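Local coordinates for protein telomere length regulator taz1 (Schizosaccharomyces pombe, PDB 4ZMK) that binds double-stranded telomeric DNA and regulates telomere length and function, forming homodimers through its dimerization domain, at residues V21-L24 and G25-S29. Residues are numbered along the deposited sequence; the frame is centred on the assembly and turned at random.
Sequences VVSL and GLVSS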
loop_
_atom_site.group_PDB
_atom_site.type_symbol
_atom_site.label_atom_id
_atom_site.label_comp_id
_atom_site.label_asym_id
_atom_site.label_seq_id
_atom_site.Cartn_x
_atom_site.Cartn_y
_atom_site.Cartn_z
ATOM N N VAL A 21 9.366 6.391 8.769
ATOM C CA VAL A 21 8.137 6.422 9.564
ATOM C C VAL A 21 7.120 7.379 8.937
ATOM O O VAL A 21 5.946 7.056 8.831
ATOM C CB VAL A 21 8.417 6.814 11.055
ATOM C CG1 VAL A 21 7.156 7.310 11.756
ATOM C CG2 VAL A 21 9.003 5.639 11.809
ATOM N N VAL A 22 7.574 8.543 8.498
ATOM C CA VAL A 22 6.684 9.480 7.834
ATOM C C VAL A 22 6.143 8.869 6.542
ATOM O O VAL A 22 4.959 8.975 6.257
ATOM C CB VAL A 22 7.387 10.819 7.532
ATOM C CG1 VAL A 22 6.481 11.733 6.712
ATOM C CG2 VAL A 22 7.806 11.492 8.835
ATOM N N SER A 23 7.010 8.215 5.775
ATOM C CA SER A 23 6.611 7.509 4.564
ATOM C C SER A 23 5.521 6.480 4.865
ATOM O O SER A 23 4.524 6.386 4.165
ATOM C CB SER A 23 7.829 6.828 3.926
ATOM O OG SER A 23 7.458 5.995 2.848
ATOM N N LEU A 24 5.728 5.704 5.924
ATOM C CA LEU A 24 4.761 4.675 6.307
ATOM C C LEU A 24 3.422 5.298 6.699
ATOM O O LEU A 24 2.382 4.704 6.486
ATOM C CB LEU A 24 5.302 3.820 7.451
ATOM C CG LEU A 24 6.453 2.903 7.038
ATOM C CD1 LEU A 24 7.024 2.143 8.235
ATOM C CD2 LEU A 24 5.988 1.952 5.946
ATOM N N GLY A 25 3.458 6.503 7.253
ATOM C CA GLY A 25 2.243 7.238 7.555
ATOM C C GLY A 25 1.483 7.631 6.304
ATOM O O GLY A 25 0.264 7.613 6.293
ATOM N N LEU A 26 2.204 7.990 5.247
ATOM C CA LEU A 26 1.576 8.381 3.993
ATOM C C LEU A 26 0.979 7.165 3.282
ATOM O O LEU A 26 -0.103 7.252 2.712
ATOM C CB LEU A 26 2.588 9.091 3.083
ATOM C CG LEU A 26 3.107 10.451 3.561
ATOM C CD1 LEU A 26 4.171 10.979 2.627
ATOM C CD2 LEU A 26 1.982 11.437 3.682
ATOM N N VAL A 27 1.681 6.034 3.328
ATOM C CA VAL A 27 1.205 4.810 2.689
ATOM C C VAL A 27 -0.029 4.274 3.410
ATOM O O VAL A 27 -1.039 3.966 2.780
ATOM C CB VAL A 27 2.310 3.751 2.647
ATOM C CG1 VAL A 27 1.818 2.508 1.962
ATOM C CG2 VAL A 27 3.509 4.312 1.915
ATOM N N SER A 28 0.062 4.181 4.732
ATOM C CA SER A 28 -1.055 3.777 5.577
ATOM C C SER A 28 -2.315 4.582 5.266
ATOM O O SER A 28 -3.396 4.031 5.119
ATOM C CB SER A 28 -0.673 3.948 7.055
ATOM O OG SER A 28 -1.705 3.523 7.924
ATOM N N SER A 29 -2.152 5.898 5.192
ATOM C CA SER A 29 -3.250 6.809 4.904
ATOM C C SER A 29 -3.865 6.507 3.534
ATOM O O SER A 29 -5.082 6.482 3.384
ATOM C CB SER A 29 -2.756 8.255 4.964
ATOM O OG SER A 29 -3.793 9.164 4.666
#
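Val21 O takes the amide N of Gly25 at 3.0 Å, one of the i to i+4 backbone bonds of helix 20-40. The next carbonyl, Val22 O, accepts Leu26 N at 3.1 Å. Leu26 also leans back over this oxygen, CG of Leu26 lying 3.6 Å from Val22 O; with CG beside its own backbone N (chi1 -66°), the branch is turned toward the preceding turn. Ser23 O serves two amides, firmly that of Val27 (3.0 Å to Val27 N, N-H...O angle 158°) and weakly that of Leu26. The methyl CG2 of Val27, set anti to its carbonyl carbon, comes within 3.2 Å of Ser23 O and probably helps to screen it, both residues being buried. Beyond this turn Ser23 and Val27 both pack on Ile13 and helix 44-70. The CB of Leu24 points away from the following turn, and its side chain packs on Arg64 of the second subunit, while Leu24 O accepts Ser28 N at 3.0 Å, with CB of Ser28 3.2 Å from that oxygen. In one of its two conformers, Ser28 OG makes a weak hydrogen bond with Ser58 OG of the second subunit. The four carbonyls are thus satisfied within the helix, so its outward chemistry rests with side chains: Val27 meets leucines of helix 44-70 and of the second subunit, while Ser28 brings a polar group to the dimer interface.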